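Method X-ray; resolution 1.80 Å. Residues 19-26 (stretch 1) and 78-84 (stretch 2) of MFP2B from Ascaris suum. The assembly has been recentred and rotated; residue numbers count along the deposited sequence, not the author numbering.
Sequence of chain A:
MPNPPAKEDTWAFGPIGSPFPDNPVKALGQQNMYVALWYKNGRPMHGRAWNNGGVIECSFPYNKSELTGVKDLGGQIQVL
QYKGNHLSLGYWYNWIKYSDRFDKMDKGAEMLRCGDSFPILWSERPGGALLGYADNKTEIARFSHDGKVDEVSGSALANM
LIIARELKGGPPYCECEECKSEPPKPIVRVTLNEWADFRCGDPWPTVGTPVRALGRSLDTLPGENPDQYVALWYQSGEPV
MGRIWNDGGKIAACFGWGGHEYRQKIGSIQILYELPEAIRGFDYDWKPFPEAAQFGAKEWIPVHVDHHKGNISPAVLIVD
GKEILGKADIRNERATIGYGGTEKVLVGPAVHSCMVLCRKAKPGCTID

Stretch 1 (19-26) PFPDNPVK
Stretch 2 (78-84) QVLQYKG

Irregular segments often dock on a strand through one short backbone bridge, with side chains filling the hollows around it. In MFP2B, residues 19-26, which form no regular helix or strand, meet residues 78-84, a strand that runs into a loop or turn, burying 520 Å² in total. Pro24 pairs with Gln81 in a single beta bridge, their CA atoms 4.5 Å apart, and the chains run antiparallel: Val25 N donates to Leu80 O (2.9 Å), and Tyr82 N to Asn23 O (3.0 Å). Both bridging donors, Val25 N and Tyr82 N, lie outside the paired residues, so the bridge needs no amide hydrogen from Pro24; CA-H...O contacts add to it, Pro24 CA to Leu80 O at 3.3 Å and Gln81 CA to Asn23 O at 3.4 Å. Asn23 reaches this position with phi/psi of 48/52, whereas its neighbours Asp22 (-57/144) and Pro24 (-71/151) are extended.

Val79 (chi1 t), pointing toward the first stretch, is the bump on one flank. Its CG1 lies 3.7 Å from Pro24 CB and 4.2 Å from Phe20 CD2, near the plane of the Phe20 ring (chi1 m, chi2 77°) and at its edge; Pro21 CG closes over Val79 CB at 4.1 Å. Prolines 21 and 24, both C-gamma endo, thus help shape the hollow. Val25 (chi1 t) returns the favour: its CG2 wedges between Leu80 CG (3.8 Å; Leu80 is t, p) and Tyr82 CB (3.7 Å; chi1 t).

Polar arms reach across beside these apolar contacts. Gln81, t, t with chi3 79°, starts sideways but brings NE2 to Asp22 O (2.8 Å), passing Pro21 CB at 4.2 Å from NE2. Lys83, all t, extends NZ to Asp22 OD2 in a 2.7 Å salt bridge, and Asp22 meets it with chi1 m and chi2 -13°. Asn23 (chi1 m, chi2 -74°) lays ND2 3.7 Å from Lys83 CG, packing against the aliphatic stem.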

ATOM      1  N   PRO A  19      11.013   5.378   9.639  1.00 21.36           N
ATOM      2  CA  PRO A  19      10.242   5.339   8.382  1.00 20.55           C
ATOM      3  C   PRO A  19      10.886   4.589   7.258  1.00 21.18           C
ATOM      4  O   PRO A  19      12.109   4.380   7.232  1.00 19.90           O
ATOM      5  CB  PRO A  19      10.053   6.812   8.038  1.00 20.92           C
ATOM      6  CG  PRO A  19      10.164   7.523   9.310  1.00 20.49           C
ATOM      7  CD  PRO A  19      11.260   6.763  10.080  1.00 21.65           C
ATOM      8  N   PHE A  20      10.050   4.138   6.304  1.00 19.82           N
ATOM      9  CA  PHE A  20      10.527   3.398   5.173  1.00 19.28           C
ATOM     10  C   PHE A  20      11.418   4.229   4.301  1.00 20.69           C
ATOM     11  O   PHE A  20      11.251   5.436   4.218  1.00 20.71           O
ATOM     12  CB  PHE A  20       9.383   2.867   4.285  1.00 19.28           C
ATOM     13  CG  PHE A  20       8.724   1.631   4.821  1.00 17.21           C
ATOM     14  CD1 PHE A  20       7.822   1.728   5.880  1.00 17.49           C
ATOM     15  CD2 PHE A  20       9.009   0.414   4.275  1.00 17.54           C
ATOM     16  CE1 PHE A  20       7.235   0.626   6.363  1.00 17.36           C
ATOM     17  CE2 PHE A  20       8.440  -0.704   4.740  1.00 16.63           C
ATOM     18  CZ  PHE A  20       7.527  -0.600   5.802  1.00 16.47           C
ATOM     19  N   PRO A  21      12.339   3.562   3.616  1.00 20.10           N
ATOM     20  CA  PRO A  21      13.117   4.215   2.555  1.00 20.62           C
ATOM     21  C   PRO A  21      12.231   4.621   1.366  1.00 20.50           C
ATOM     22  O   PRO A  21      11.078   4.173   1.243  1.00 18.31           O
ATOM     23  CB  PRO A  21      14.094   3.141   2.126  1.00 20.18           C
ATOM     24  CG  PRO A  21      13.399   1.788   2.564  1.00 21.33           C
ATOM     25  CD  PRO A  21      12.688   2.135   3.778  1.00 20.57           C
ATOM     26  N   ASP A  22      12.797   5.422   0.467  1.00 20.01           N
ATOM     27  CA  ASP A  22      12.082   5.780  -0.748  1.00 21.01           C
ATOM     28  C   ASP A  22      11.665   4.597  -1.556  1.00 19.80           C
ATOM     29  O   ASP A  22      12.382   3.594  -1.669  1.00 19.52           O
ATOM     30  CB  ASP A  22      12.953   6.635  -1.671  1.00 20.89           C
ATOM     31  CG  ASP A  22      13.203   8.024  -1.135  1.00 23.43           C
ATOM     32  OD1 ASP A  22      12.571   8.527  -0.175  1.00 26.18           O
ATOM     33  OD2 ASP A  22      14.095   8.692  -1.674  1.00 27.90           O
ATOM     34  N   ASN A  23      10.500   4.723  -2.165  1.00 19.81           N
ATOM     35  CA  ASN A  23      10.044   3.761  -3.161  1.00 19.81           C
ATOM     36  C   ASN A  23      10.139   2.245  -2.830  1.00 20.00           C
ATOM     37  O   ASN A  23      10.644   1.452  -3.623  1.00 19.62           O
ATOM     38  CB  ASN A  23      10.757   4.041  -4.475  1.00 21.76           C
ATOM     39  CG  ASN A  23      10.494   5.439  -4.953  1.00 24.66           C
ATOM     40  OD1 ASN A  23       9.390   5.739  -5.425  1.00 31.66           O
ATOM     41  ND2 ASN A  23      11.441   6.309  -4.763  1.00 25.76           N
ATOM     42  N   PRO A  24       9.612   1.836  -1.690  1.00 18.68           N
ATOM     43  CA  PRO A  24       9.676   0.417  -1.313  1.00 19.37           C
ATOM     44  C   PRO A  24       8.743  -0.442  -2.181  1.00 19.71           C
ATOM     45  O   PRO A  24       7.738   0.079  -2.716  1.00 20.97           O
ATOM     46  CB  PRO A  24       9.258   0.451   0.154  1.00 18.10           C
ATOM     47  CG  PRO A  24       8.250   1.553   0.160  1.00 19.73           C
ATOM     48  CD  PRO A  24       8.906   2.632  -0.690  1.00 18.89           C
ATOM     49  N   VAL A  25       9.066  -1.703  -2.392  1.00 17.62           N
ATOM     50  CA  VAL A  25       8.279  -2.524  -3.272  1.00 17.44           C
ATOM     51  C   VAL A  25       7.259  -3.282  -2.422  1.00 17.02           C
ATOM     52  O   VAL A  25       7.628  -4.037  -1.519  1.00 16.23           O
ATOM     53  CB  VAL A  25       9.137  -3.458  -4.088  1.00 17.15           C
ATOM     54  CG1 VAL A  25       8.270  -4.476  -4.878  1.00 17.08           C
ATOM     55  CG2 VAL A  25      10.054  -2.659  -5.029  1.00 19.02           C
ATOM     56  N   LYS A  26       5.972  -3.066  -2.709  1.00 15.63           N
ATOM     57  CA  LYS A  26       4.909  -3.843  -2.052  1.00 16.55           C
ATOM     58  C   LYS A  26       4.736  -5.241  -2.553  1.00 15.32           C
ATOM     59  O   LYS A  26       4.918  -5.505  -3.723  1.00 15.45           O
ATOM     60  CB  LYS A  26       3.561  -3.119  -2.262  1.00 17.90           C
ATOM     61  CG  LYS A  26       3.656  -1.707  -1.820  1.00 22.24           C
ATOM     62  CD  LYS A  26       2.297  -1.093  -1.789  1.00 22.79           C
ATOM     63  CE  LYS A  26       1.783  -0.856  -0.407  1.00 22.54           C
ATOM     64  NZ  LYS A  26       0.477  -0.130  -0.535  1.00 18.78           N
ATOM     65  N   GLN A  78      16.763  -4.780   5.258  1.00 18.67           N
ATOM     66  CA  GLN A  78      16.674  -4.092   3.961  1.00 19.36           C
ATOM     67  C   GLN A  78      15.276  -4.275   3.376  1.00 18.99           C
ATOM     68  O   GLN A  78      14.657  -5.324   3.618  1.00 18.22           O
ATOM     69  CB  GLN A  78      17.725  -4.598   3.014  1.00 19.60           C
ATOM     70  CG  GLN A  78      19.128  -4.122   3.398  1.00 22.04           C
ATOM     71  CD  GLN A  78      20.214  -4.934   2.768  1.00 27.39           C
ATOM     72  OE1 GLN A  78      20.410  -6.064   3.156  1.00 33.89           O
ATOM     73  NE2 GLN A  78      20.968  -4.345   1.846  1.00 30.16           N
ATOM     74  N   VAL A  79      14.822  -3.250   2.650  1.00 17.36           N
ATOM     75  CA  VAL A  79      13.530  -3.255   1.936  1.00 17.93           C
ATOM     76  C   VAL A  79      13.787  -3.048   0.472  1.00 17.16           C
ATOM     77  O   VAL A  79      14.588  -2.161   0.053  1.00 18.77           O
ATOM     78  CB  VAL A  79      12.586  -2.193   2.508  1.00 18.17           C
ATOM     79  CG1 VAL A  79      11.217  -2.179   1.765  1.00 16.95           C
ATOM     80  CG2 VAL A  79      12.368  -2.476   3.990  1.00 20.73           C
ATOM     81  N   LEU A  80      13.246  -3.938  -0.322  1.00 16.86           N
ATOM     82  CA  LEU A  80      13.391  -3.840  -1.764  1.00 17.72           C
ATOM     83  C   LEU A  80      12.888  -2.471  -2.226  1.00 17.90           C
ATOM     84  O   LEU A  80      11.843  -1.982  -1.760  1.00 16.70           O
ATOM     85  CB  LEU A  80      12.601  -4.909  -2.451  1.00 17.02           C
ATOM     86  CG  LEU A  80      12.790  -5.084  -3.963  1.00 16.19           C
ATOM     87  CD1 LEU A  80      14.251  -5.385  -4.319  1.00 20.78           C
ATOM     88  CD2 LEU A  80      11.902  -6.227  -4.402  1.00 15.75           C
ATOM     89  N   GLN A  81      13.674  -1.851  -3.112  1.00 18.91           N
ATOM     90  CA  GLN A  81      13.391  -0.506  -3.612  1.00 19.27           C
ATOM     91  C   GLN A  81      13.344  -0.533  -5.107  1.00 19.77           C
ATOM     92  O   GLN A  81      14.110  -1.206  -5.759  1.00 20.44           O
ATOM     93  CB  GLN A  81      14.438   0.468  -3.109  1.00 18.94           C
ATOM     94  CG  GLN A  81      14.389   1.877  -3.636  1.00 19.79           C
ATOM     95  CD  GLN A  81      15.455   2.756  -2.992  1.00 20.79           C
ATOM     96  OE1 GLN A  81      16.595   2.663  -3.398  1.00 26.03           O
ATOM     97  NE2 GLN A  81      15.117   3.538  -1.974  1.00 19.36           N
ATOM     98  N   TYR A  82      12.401   0.233  -5.673  1.00 21.23           N
ATOM     99  CA  TYR A  82      12.340   0.419  -7.092  1.00 22.58           C
ATOM    100  C   TYR A  82      12.149   1.935  -7.326  1.00 24.02           C
ATOM    101  O   TYR A  82      11.028   2.429  -7.378  1.00 22.65           O
ATOM    102  CB  TYR A  82      11.257  -0.455  -7.729  1.00 23.04           C
ATOM    103  CG  TYR A  82      11.352  -0.433  -9.227  1.00 23.07           C
ATOM    104  CD1 TYR A  82      12.253  -1.245  -9.896  1.00 22.13           C
ATOM    105  CD2 TYR A  82      10.594   0.479  -9.987  1.00 24.60           C
ATOM    106  CE1 TYR A  82      12.395  -1.200 -11.254  1.00 24.81           C
ATOM    107  CE2 TYR A  82      10.718   0.512 -11.379  1.00 23.24           C
ATOM    108  CZ  TYR A  82      11.600  -0.319 -12.014  1.00 26.18           C
ATOM    109  OH  TYR A  82      11.767  -0.294 -13.404  1.00 25.66           O
ATOM    110  N   LYS A  83      13.290   2.644  -7.395  1.00 25.44           N
ATOM    111  CA  LYS A  83      13.379   4.097  -7.525  1.00 27.52           C
ATOM    112  C   LYS A  83      13.888   4.354  -8.938  1.00 29.10           C
ATOM    113  O   LYS A  83      14.994   3.949  -9.276  1.00 30.42           O
ATOM    114  CB  LYS A  83      14.377   4.620  -6.506  1.00 27.80           C
ATOM    115  CG  LYS A  83      14.667   6.110  -6.481  1.00 30.60           C
ATOM    116  CD  LYS A  83      15.269   6.505  -5.112  1.00 33.45           C
ATOM    117  CE  LYS A  83      15.189   8.023  -4.891  1.00 37.29           C
ATOM    118  NZ  LYS A  83      15.852   8.548  -3.655  1.00 38.30           N
ATOM    119  N   GLY A  84      13.103   5.051  -9.742  1.00 30.70           N
ATOM    120  CA  GLY A  84      13.451   5.312 -11.121  1.00 31.42           C
ATOM    121  C   GLY A  84      12.569   4.439 -11.973  1.00 32.09           C
ATOM    122  O   GLY A  84      11.515   3.984 -11.518  1.00 32.67           O
TER
HETATM  123  O   HOH W   1       8.532   1.178  -5.796  1.00 32.36           O